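Local structure of Thiol:disulfide interchange protein DsbA (Pseudomonas aeruginosa, 4ZL8) at residues 12-18 against 160-164. The protein probably introduces disulfide bonds into other proteins of the periplasm by transferring its own redox-active disulfide to them. The protein carries 1 engineered substitution. Numbering follows the deposited sequence.
Sequences YVELSSP and GKYRF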
ATOM      1  N   TYR A  12       7.291 -16.863   4.060  1.00 12.63           N
ATOM      2  CA  TYR A  12       7.058 -16.166   2.797  1.00 10.48           C
ATOM      3  C   TYR A  12       7.010 -17.188   1.676  1.00 12.77           C
ATOM      4  O   TYR A  12       7.475 -18.311   1.848  1.00 14.23           O
ATOM      5  CB  TYR A  12       8.174 -15.143   2.499  1.00 11.37           C
ATOM      6  CG  TYR A  12       9.526 -15.748   2.193  1.00 11.80           C
ATOM      7  CD1 TYR A  12       9.977 -15.893   0.883  1.00 13.88           C
ATOM      8  CD2 TYR A  12      10.368 -16.151   3.217  1.00 12.66           C
ATOM      9  CE1 TYR A  12      11.209 -16.449   0.619  1.00 13.96           C
ATOM     10  CE2 TYR A  12      11.605 -16.711   2.964  1.00 15.17           C
ATOM     11  CZ  TYR A  12      12.029 -16.848   1.662  1.00 15.86           C
ATOM     12  OH  TYR A  12      13.262 -17.404   1.395  1.00 17.72           O
ATOM     13  N   VAL A  13       6.478 -16.762   0.527  1.00 11.94           N
ATOM     14  CA  VAL A  13       6.572 -17.589  -0.669  1.00 11.59           C
ATOM     15  C   VAL A  13       7.236 -16.782  -1.774  1.00 11.34           C
ATOM     16  O   VAL A  13       7.123 -15.565  -1.816  1.00 11.86           O
ATOM     17  CB  VAL A  13       5.187 -18.101  -1.142  1.00 13.53           C
ATOM     18  CG1 VAL A  13       4.536 -18.939  -0.084  1.00 15.08           C
ATOM     19  CG2 VAL A  13       4.279 -16.938  -1.577  1.00 13.63           C
ATOM     20  N   GLU A  14       7.918 -17.489  -2.662  1.00 13.89           N
ATOM     21  CA  GLU A  14       8.461 -16.873  -3.865  1.00 12.98           C
ATOM     22  C   GLU A  14       7.455 -17.022  -5.010  1.00 12.53           C
ATOM     23  O   GLU A  14       6.944 -18.115  -5.278  1.00 15.33           O
ATOM     24  CB  GLU A  14       9.793 -17.508  -4.246  1.00 16.79           C
ATOM     25  CG  GLU A  14      10.476 -16.741  -5.356  1.00 27.94           C
ATOM     26  CD  GLU A  14      11.930 -17.110  -5.533  1.00 33.08           C
ATOM     27  OE1 GLU A  14      12.421 -16.954  -6.670  1.00 39.64           O
ATOM     28  OE2 GLU A  14      12.573 -17.539  -4.543  1.00 33.77           O
ATOM     29  N   LEU A  15       7.145 -15.912  -5.666  1.00 10.71           N
ATOM     30  CA  LEU A  15       6.258 -15.954  -6.815  1.00 10.77           C
ATOM     31  C   LEU A  15       6.976 -16.631  -7.983  1.00 12.92           C
ATOM     32  O   LEU A  15       8.072 -16.201  -8.362  1.00 14.42           O
ATOM     33  CB  LEU A  15       5.845 -14.525  -7.186  1.00 12.02           C
ATOM     34  CG  LEU A  15       5.105 -13.737  -6.106  1.00 11.61           C
ATOM     35  CD1 LEU A  15       4.789 -12.342  -6.576  1.00 12.53           C
ATOM     36  CD2 LEU A  15       3.818 -14.449  -5.718  1.00 15.60           C
ATOM     37  N   SER A  16       6.362 -17.652  -8.579  1.00 12.16           N
ATOM     38  CA  SER A  16       6.986 -18.360  -9.679  1.00 13.62           C
ATOM     39  C   SER A  16       7.100 -17.472 -10.931  1.00 13.90           C
ATOM     40  O   SER A  16       7.978 -17.709 -11.779  1.00 17.09           O
ATOM     41  CB  SER A  16       6.279 -19.674  -9.984  1.00 15.78           C
ATOM     42  OG  SER A  16       5.004 -19.486 -10.559  1.00 15.93           O
ATOM     43  N   SER A  17       6.227 -16.468 -11.025  1.00 13.75           N
ATOM     44  CA  SER A  17       6.299 -15.437 -12.067  1.00 14.91           C
ATOM     45  C   SER A  17       6.520 -14.079 -11.394  1.00 12.71           C
ATOM     46  O   SER A  17       5.555 -13.414 -11.035  1.00 14.20           O
ATOM     47  CB  SER A  17       5.016 -15.410 -12.897  1.00 16.08           C
ATOM     48  OG  SER A  17       4.836 -16.609 -13.640  1.00 17.64           O
ATOM     49  N   PRO A  18       7.790 -13.700 -11.180  1.00 12.81           N
ATOM     50  CA  PRO A  18       8.086 -12.397 -10.583  1.00 14.15           C
ATOM     51  C   PRO A  18       7.476 -11.254 -11.380  1.00 12.82           C
ATOM     52  O   PRO A  18       7.303 -11.335 -12.601  1.00 15.84           O
ATOM     53  CB  PRO A  18       9.611 -12.319 -10.609  1.00 15.82           C
ATOM     54  CG  PRO A  18      10.074 -13.735 -10.676  1.00 21.31           C
ATOM     55  CD  PRO A  18       9.011 -14.483 -11.441  1.00 16.88           C
ATOM     56  N   GLY A 160       8.851  -7.591  -6.074  1.00  9.74           N
ATOM     57  CA  GLY A 160       8.015  -8.272  -7.052  1.00 10.03           C
ATOM     58  C   GLY A 160       8.123  -9.788  -6.989  1.00 10.12           C
ATOM     59  O   GLY A 160       7.658 -10.481  -7.880  1.00 11.54           O
ATOM     60  N   LYS A 161       8.744 -10.291  -5.921  1.00 10.02           N
ATOM     61  CA  LYS A 161       9.198 -11.678  -5.874  1.00 12.00           C
ATOM     62  C   LYS A 161       8.720 -12.465  -4.657  1.00 11.07           C
ATOM     63  O   LYS A 161       8.600 -13.685  -4.751  1.00 12.85           O
ATOM     64  CB  LYS A 161      10.746 -11.722  -5.881  1.00 14.57           C
ATOM     65  CG  LYS A 161      11.375 -11.427  -7.224  1.00 23.89           C
ATOM     66  CD  LYS A 161      12.897 -11.417  -7.115  1.00 22.90           C
ATOM     67  CE  LYS A 161      13.522 -10.707  -8.302  1.00 30.98           C
ATOM     68  NZ  LYS A 161      14.975 -10.445  -8.134  1.00 28.06           N
ATOM     69  N   TYR A 162       8.571 -11.818  -3.503  1.00 10.11           N
ATOM     70  CA  TYR A 162       8.331 -12.543  -2.253  1.00 10.54           C
ATOM     71  C   TYR A 162       7.076 -12.002  -1.599  1.00 10.58           C
ATOM     72  O   TYR A 162       6.969 -10.792  -1.365  1.00 11.02           O
ATOM     73  CB  TYR A 162       9.505 -12.379  -1.278  1.00  9.95           C
ATOM     74  CG  TYR A 162      10.852 -12.632  -1.881  1.00 10.66           C
ATOM     75  CD1 TYR A 162      11.267 -13.911  -2.201  1.00 11.13           C
ATOM     76  CD2 TYR A 162      11.713 -11.576  -2.136  1.00 10.22           C
ATOM     77  CE1 TYR A 162      12.523 -14.137  -2.758  1.00 12.59           C
ATOM     78  CE2 TYR A 162      12.946 -11.786  -2.692  1.00 12.46           C
ATOM     79  CZ  TYR A 162      13.339 -13.066  -2.997  1.00 13.12           C
ATOM     80  OH  TYR A 162      14.569 -13.301  -3.538  1.00 14.90           O
ATOM     81  N   ARG A 163       6.130 -12.890  -1.280  1.00  9.16           N
ATOM     82  CA  ARG A 163       4.864 -12.469  -0.671  1.00 10.28           C
ATOM     83  C   ARG A 163       4.757 -13.027   0.729  1.00  8.85           C
ATOM     84  O   ARG A 163       5.073 -14.192   0.961  1.00 11.27           O
ATOM     85  CB  ARG A 163       3.684 -12.932  -1.526  1.00  9.61           C
ATOM     86  CG  ARG A 163       2.342 -12.376  -1.095  1.00 10.13           C
ATOM     87  CD  ARG A 163       1.179 -13.007  -1.861  1.00 11.57           C
ATOM     88  NE  ARG A 163       1.036 -14.416  -1.562  1.00 12.23           N
ATOM     89  CZ  ARG A 163       0.811 -15.372  -2.454  1.00 14.07           C
ATOM     90  NH1 ARG A 163       0.685 -16.611  -2.042  1.00 15.30           N
ATOM     91  NH2 ARG A 163       0.732 -15.109  -3.763  1.00 16.65           N
ATOM     92  N   PHE A 164       4.296 -12.198   1.658  1.00  9.85           N
ATOM     93  CA  PHE A 164       4.155 -12.621   3.053  1.00 10.40           C
ATOM     94  C   PHE A 164       3.165 -11.719   3.764  1.00 10.84           C
ATOM     95  O   PHE A 164       2.851 -10.639   3.281  1.00 10.62           O
ATOM     96  CB  PHE A 164       5.508 -12.662   3.780  1.00 10.23           C
ATOM     97  CG  PHE A 164       6.320 -11.398   3.689  1.00 10.80           C
ATOM     98  CD1 PHE A 164       7.046 -11.114   2.540  1.00 10.74           C
ATOM     99  CD2 PHE A 164       6.401 -10.503   4.771  1.00  9.60           C
ATOM    100  CE1 PHE A 164       7.821  -9.970   2.450  1.00 11.41           C
ATOM    101  CE2 PHE A 164       7.196  -9.363   4.683  1.00 10.03           C
ATOM    102  CZ  PHE A 164       7.892  -9.098   3.516  1.00 10.89           C
TER
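Arg163 lays one face of its guanidinium against Val13, with CG2 of Val13 3.6 Å from NH1 of Arg163, while CD2 of Leu15 lies 3.7 Å from NH2 of Arg163. The contact adds the short edge strand 13-14, one of the two outermost strands, antiparallel to strand 162-165 in the mixed sheet of the thioredoxin fold. Two reciprocal backbone hydrogen bonds define Val13 and Arg163 as a hydrogen-bonded antiparallel pair: Val13 N to Arg163 O (3.0 Å, N-H...O angle 164°) and Arg163 N to Val13 O (2.9 Å, 163°). Glu14 and Tyr162 form the adjoining non-hydrogen-bonded pair, their CA atoms 4.6 Å apart. Lys161 and Tyr162 make a classic beta bulge opposite Val158 of the next strand. On the face bearing Tyr162, the Tyr12 and Tyr162 rings meet obliquely, planes at 84° and centroids 5.7 Å apart; Tyr162 also touches Leu182 of helix 172-188, and its OH is hydrogen-bonded to Glu186 of the same helix. Arg163 NH2 hydrogen-bonds to Tyr148 O. Just past strand 13-14, Leu15 N still donates a hydrogen bond to Lys161 O (2.8 Å, N-H...O 166°).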